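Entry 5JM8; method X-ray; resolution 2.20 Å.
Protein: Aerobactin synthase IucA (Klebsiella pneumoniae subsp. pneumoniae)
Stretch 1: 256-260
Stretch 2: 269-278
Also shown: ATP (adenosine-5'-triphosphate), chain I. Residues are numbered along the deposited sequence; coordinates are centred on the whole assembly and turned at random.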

ATOM      1  N   GLY A 256       1.853  -1.544  22.815  1.00 20.91           N
ATOM      2  CA  GLY A 256       0.998  -1.839  21.683  1.00 19.00           C
ATOM      3  C   GLY A 256       0.958  -0.795  20.588  1.00 20.46           C
ATOM      4  O   GLY A 256       1.872   0.016  20.433  1.00 24.10           O
ATOM      5  N   ALA A 257      -0.129  -0.832  19.822  1.00 20.49           N
ATOM      6  CA  ALA A 257      -0.279  -0.005  18.633  1.00 19.73           C
ATOM      7  C   ALA A 257      -0.343   1.478  18.983  1.00 21.56           C
ATOM      8  O   ALA A 257      -0.708   1.838  20.099  1.00 22.20           O
ATOM      9  CB  ALA A 257      -1.527  -0.421  17.872  1.00 18.43           C
ATOM     10  N   PRO A 258       0.018   2.345  18.023  1.00 22.28           N
ATOM     11  CA  PRO A 258      -0.027   3.793  18.249  1.00 19.79           C
ATOM     12  C   PRO A 258      -1.440   4.355  18.158  1.00 18.57           C
ATOM     13  O   PRO A 258      -2.194   3.970  17.265  1.00 22.78           O
ATOM     14  CB  PRO A 258       0.850   4.343  17.127  1.00 19.01           C
ATOM     15  CG  PRO A 258       0.686   3.365  16.025  1.00 20.68           C
ATOM     16  CD  PRO A 258       0.533   2.018  16.681  1.00 22.72           C
ATOM     17  N   TRP A 259      -1.783   5.258  19.072  1.00 17.17           N
ATOM     18  CA  TRP A 259      -3.098   5.891  19.085  1.00 14.52           C
ATOM     19  C   TRP A 259      -2.981   7.395  18.890  1.00 20.94           C
ATOM     20  O   TRP A 259      -2.052   8.022  19.393  1.00 21.00           O
ATOM     21  CB  TRP A 259      -3.818   5.589  20.394  1.00 15.08           C
ATOM     22  CG  TRP A 259      -4.263   4.177  20.491  1.00 17.54           C
ATOM     23  CD1 TRP A 259      -3.503   3.100  20.836  1.00 20.75           C
ATOM     24  CD2 TRP A 259      -5.578   3.678  20.235  1.00 17.60           C
ATOM     25  NE1 TRP A 259      -4.266   1.959  20.814  1.00 21.14           N
ATOM     26  CE2 TRP A 259      -5.543   2.288  20.444  1.00 19.29           C
ATOM     27  CE3 TRP A 259      -6.779   4.273  19.842  1.00 17.05           C
ATOM     28  CZ2 TRP A 259      -6.666   1.485  20.281  1.00 17.20           C
ATOM     29  CZ3 TRP A 259      -7.890   3.474  19.681  1.00 15.94           C
ATOM     30  CH2 TRP A 259      -7.828   2.096  19.899  1.00 16.65           C
ATOM     31  N   LEU A 260      -3.938   7.963  18.162  1.00 19.44           N
ATOM     32  CA  LEU A 260      -3.942   9.388  17.851  1.00 13.71           C
ATOM     33  C   LEU A 260      -5.057  10.110  18.602  1.00 16.71           C
ATOM     34  O   LEU A 260      -6.228   9.774  18.432  1.00 13.95           O
ATOM     35  CB  LEU A 260      -4.121   9.607  16.345  1.00 13.19           C
ATOM     36  CG  LEU A 260      -2.910   9.450  15.424  1.00 12.93           C
ATOM     37  CD1 LEU A 260      -2.378   8.025  15.408  1.00 13.04           C
ATOM     38  CD2 LEU A 260      -3.288   9.897  14.023  1.00 17.12           C
ATOM     39  N   TYR A 269      -7.767   7.389  18.216  1.00 17.50           N
ATOM     40  CA  TYR A 269      -7.936   6.637  16.978  1.00 14.72           C
ATOM     41  C   TYR A 269      -6.711   5.774  16.676  1.00 16.54           C
ATOM     42  O   TYR A 269      -5.574   6.226  16.798  1.00 16.29           O
ATOM     43  CB  TYR A 269      -8.210   7.597  15.816  1.00 14.08           C
ATOM     44  CG  TYR A 269      -8.107   6.973  14.439  1.00 15.37           C
ATOM     45  CD1 TYR A 269      -9.051   6.057  13.995  1.00 13.73           C
ATOM     46  CD2 TYR A 269      -7.073   7.319  13.578  1.00 16.88           C
ATOM     47  CE1 TYR A 269      -8.961   5.493  12.733  1.00 13.41           C
ATOM     48  CE2 TYR A 269      -6.975   6.762  12.315  1.00 16.93           C
ATOM     49  CZ  TYR A 269      -7.920   5.851  11.897  1.00 16.40           C
ATOM     50  OH  TYR A 269      -7.816   5.300  10.639  1.00 19.97           O
ATOM     51  N   CYS A 270      -6.963   4.521  16.303  1.00 16.21           N
ATOM     52  CA  CYS A 270      -5.922   3.611  15.835  1.00 16.13           C
ATOM     53  C   CYS A 270      -6.406   2.940  14.552  1.00 16.53           C
ATOM     54  O   CYS A 270      -7.392   2.204  14.563  1.00 19.96           O
ATOM     55  CB  CYS A 270      -5.581   2.572  16.907  1.00 16.66           C
ATOM     56  SG  CYS A 270      -4.294   1.389  16.437  1.00 16.29           S
ATOM     57  N   ALA A 271      -5.707   3.205  13.453  1.00 14.42           N
ATOM     58  CA  ALA A 271      -6.161   2.812  12.119  1.00 19.68           C
ATOM     59  C   ALA A 271      -6.393   1.309  11.989  1.00 22.66           C
ATOM     60  O   ALA A 271      -7.226   0.870  11.194  1.00 29.03           O
ATOM     61  CB  ALA A 271      -5.155   3.276  11.070  1.00 12.34           C
ATOM     62  N   THR A 272      -5.657   0.529  12.775  1.00 23.26           N
ATOM     63  CA  THR A 272      -5.733  -0.926  12.709  1.00 19.54           C
ATOM     64  C   THR A 272      -6.691  -1.505  13.747  1.00 20.73           C
ATOM     65  O   THR A 272      -6.934  -2.712  13.770  1.00 24.28           O
ATOM     66  CB  THR A 272      -4.345  -1.558  12.913  1.00 16.75           C
ATOM     67  OG1 THR A 272      -3.814  -1.146  14.178  1.00 16.96           O
ATOM     68  CG2 THR A 272      -3.396  -1.126  11.808  1.00 14.96           C
ATOM     69  N   SER A 273      -7.231  -0.643  14.604  1.00 17.96           N
ATOM     70  CA  SER A 273      -8.152  -1.078  15.645  1.00 15.34           C
ATOM     71  C   SER A 273      -9.596  -1.048  15.165  1.00 17.84           C
ATOM     72  O   SER A 273     -10.069  -0.043  14.632  1.00 19.34           O
ATOM     73  CB  SER A 273      -8.010  -0.204  16.889  1.00 15.56           C
ATOM     74  OG  SER A 273      -9.005  -0.525  17.846  1.00 16.14           O
ATOM     75  N   ARG A 274     -10.289  -2.160  15.373  1.00 16.77           N
ATOM     76  CA  ARG A 274     -11.696  -2.275  15.031  1.00 20.22           C
ATOM     77  C   ARG A 274     -12.528  -1.293  15.848  1.00 21.67           C
ATOM     78  O   ARG A 274     -13.634  -0.920  15.455  1.00 21.76           O
ATOM     79  CB  ARG A 274     -12.168  -3.708  15.271  1.00 27.84           C
ATOM     80  CG  ARG A 274     -13.565  -4.015  14.773  1.00 33.58           C
ATOM     81  CD  ARG A 274     -13.822  -5.514  14.812  1.00 39.54           C
ATOM     82  NE  ARG A 274     -12.890  -6.254  13.963  1.00 41.85           N
ATOM     83  CZ  ARG A 274     -13.054  -6.442  12.657  1.00 40.32           C
ATOM     84  NH1 ARG A 274     -14.116  -5.942  12.033  1.00 39.71           N
ATOM     85  NH2 ARG A 274     -12.151  -7.129  11.971  1.00 38.55           N
ATOM     86  N   ASP A 275     -11.976  -0.878  16.985  1.00 21.65           N
ATOM     87  CA  ASP A 275     -12.653   0.042  17.891  1.00 22.60           C
ATOM     88  C   ASP A 275     -11.829   1.294  18.161  1.00 23.08           C
ATOM     89  O   ASP A 275     -10.605   1.232  18.290  1.00 24.11           O
ATOM     90  CB  ASP A 275     -12.960  -0.652  19.221  1.00 23.14           C
ATOM     91  CG  ASP A 275     -14.024  -1.719  19.092  1.00 26.86           C
ATOM     92  OD1 ASP A 275     -14.991  -1.511  18.331  1.00 28.59           O
ATOM     93  OD2 ASP A 275     -13.892  -2.767  19.755  1.00 29.11           O
ATOM     94  N   MET A 276     -12.513   2.431  18.234  1.00 24.24           N
ATOM     95  CA  MET A 276     -11.945   3.629  18.830  1.00 19.72           C
ATOM     96  C   MET A 276     -12.245   3.571  20.321  1.00 19.60           C
ATOM     97  O   MET A 276     -13.085   2.781  20.756  1.00 20.83           O
ATOM     98  CB  MET A 276     -12.531   4.898  18.210  1.00 19.52           C
ATOM     99  CG  MET A 276     -12.250   5.068  16.732  1.00 14.53           C
ATOM    100  SD  MET A 276     -12.773   6.689  16.156  1.00 15.56           S
ATOM    101  CE  MET A 276     -12.672   6.482  14.380  1.00 13.55           C
ATOM    102  N   ILE A 277     -11.568   4.403  21.104  1.00 18.02           N
ATOM    103  CA  ILE A 277     -11.812   4.440  22.538  1.00 17.33           C
ATOM    104  C   ILE A 277     -11.925   5.883  23.030  1.00 17.33           C
ATOM    105  O   ILE A 277     -11.132   6.750  22.660  1.00 16.87           O
ATOM    106  CB  ILE A 277     -10.707   3.677  23.301  1.00 17.65           C
ATOM    107  CG1 ILE A 277     -11.073   3.536  24.780  1.00 18.50           C
ATOM    108  CG2 ILE A 277      -9.353   4.352  23.115  1.00 17.20           C
ATOM    109  CD1 ILE A 277     -10.368   2.388  25.466  1.00 19.00           C
ATOM    110  N   LYS A 278     -12.950   6.126  23.842  1.00 17.67           N
ATOM    111  CA  LYS A 278     -13.245   7.449  24.379  1.00 20.73           C
ATOM    112  C   LYS A 278     -13.156   7.423  25.900  1.00 21.82           C
ATOM    113  O   LYS A 278     -14.045   6.898  26.569  1.00 20.79           O
ATOM    114  CB  LYS A 278     -14.634   7.902  23.931  1.00 19.11           C
ATOM    115  CG  LYS A 278     -15.073   9.243  24.485  1.00 19.79           C
ATOM    116  CD  LYS A 278     -16.406   9.662  23.884  1.00 18.36           C
ATOM    117  CE  LYS A 278     -16.900  10.975  24.461  1.00 18.45           C
ATOM    118  NZ  LYS A 278     -18.142  11.437  23.786  1.00 18.47           N
TER
HETATM  119  PG  ATP I 600     -16.172  12.837  20.899  1.00 22.37           P
HETATM  120  O1G ATP I 600     -14.863  12.088  20.897  1.00 24.72           O
HETATM  121  O2G ATP I 600     -16.599  13.310  19.531  1.00 20.96           O
HETATM  122  O3G ATP I 600     -17.274  12.142  21.661  1.00 21.42           O
HETATM  123  PB  ATP I 600     -16.716  14.927  22.846  1.00 20.20           P
HETATM  124  O1B ATP I 600     -15.752  15.572  23.810  1.00 18.42           O
HETATM  125  O2B ATP I 600     -17.774  13.983  23.370  1.00 21.30           O
HETATM  126  O3B ATP I 600     -15.847  14.221  21.674  1.00 19.89           O
HETATM  127  PA  ATP I 600     -18.136  17.402  22.598  1.00 20.96           P
HETATM  128  O1A ATP I 600     -18.571  17.097  24.009  1.00 22.14           O
HETATM  129  O2A ATP I 600     -19.152  17.872  21.586  1.00 22.54           O
HETATM  130  O3A ATP I 600     -17.430  16.091  21.985  1.00 17.12           O
HETATM  131  O5' ATP I 600     -16.939  18.475  22.603  1.00 17.54           O
HETATM  132  C5' ATP I 600     -16.388  18.860  21.349  1.00 18.23           C
HETATM  133  C4' ATP I 600     -14.912  19.215  21.464  1.00 21.42           C
HETATM  134  O4' ATP I 600     -14.459  19.647  20.179  1.00 23.54           O
HETATM  135  C3' ATP I 600     -14.637  20.342  22.448  1.00 25.86           C
HETATM  136  O3' ATP I 600     -13.586  19.954  23.342  1.00 28.86           O
HETATM  137  C2' ATP I 600     -14.227  21.534  21.603  1.00 25.50           C
HETATM  138  O2' ATP I 600     -13.115  22.228  22.165  1.00 27.40           O
HETATM  139  C1' ATP I 600     -13.853  20.939  20.256  1.00 23.79           C
HETATM  140  N9  ATP I 600     -14.338  21.772  19.132  1.00 22.48           N
HETATM  141  C8  ATP I 600     -13.538  22.318  18.202  1.00 23.20           C
HETATM  142  N7  ATP I 600     -14.264  23.027  17.301  1.00 20.97           N
HETATM  143  C5  ATP I 600     -15.556  22.931  17.659  1.00 18.75           C
HETATM  144  C6  ATP I 600     -16.839  23.441  17.135  1.00 17.52           C
HETATM  145  N6  ATP I 600     -16.847  24.210  16.020  1.00 14.71           N
HETATM  146  N1  ATP I 600     -17.968  23.113  17.803  1.00 19.07           N
HETATM  147  C2  ATP I 600     -17.947  22.347  18.911  1.00 18.80           C
HETATM  148  N3  ATP I 600     -16.812  21.853  19.437  1.00 17.66           N
HETATM  149  C4  ATP I 600     -15.604  22.104  18.870  1.00 19.00           C

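The two stretches are joined by a single antiparallel pair, Leu260 with Tyr269, in which each backbone serves as both donor and acceptor: Leu260 N donates to Tyr269 O (2.7 Å) and Tyr269 N to Leu260 O (2.8 Å). Their side chains lie on the same face of the sheet. The CA of Trp259 also leans on the Tyr269 carbonyl, with CA to O at 3.4 Å, so this oxygen receives a CH contact beside its amide hydrogen bond.

Cys270 still runs beside Trp259, CA to CA 4.9 Å; from there the second stretch turns away. A type I turn from Cys270 to Ser273, closed by Ser273 N to Cys270 O at 2.9 Å, redirects the chain into strand 275-278, whose axis runs at 61° to that of strand 258-260. The bend leaves a hollow, and the indole of Trp259 fills it. Although its CA-to-CB bond points sideways, the ring reaches along the second stretch and accounts for the largest covered area of any residue here. Cys270 CB sits almost squarely over the six-membered ring, 3.4 Å from the centroid of Trp259, while Cys270 SG lies over the five-membered ring of Trp259, 4.5 Å from its centroid. Ile277 makes a more oblique CH-pi contact, its CG2 3.8 Å from Trp259 CZ3. At the ring edge, Trp259 CH2 comes within 3.3 Å of Asp275 O. That carbonyl also accepts a very short hydrogen bond from Ser273 OG (2.4 Å to Asp275 O), which ties the chain locally beside the indole.

The Cys270 sulfur is a second bump. It sits in the corner formed by the indole face and Ala257, whose small methyl, pointing toward the second stretch, brings CB to 3.6 Å from Cys270 SG. At the far end, Lys278 leaves this packing altogether: its extended side chain carries NZ to the ATP phosphates, hydrogen bonding to O2B (2.6 Å) and O3G (2.4 Å).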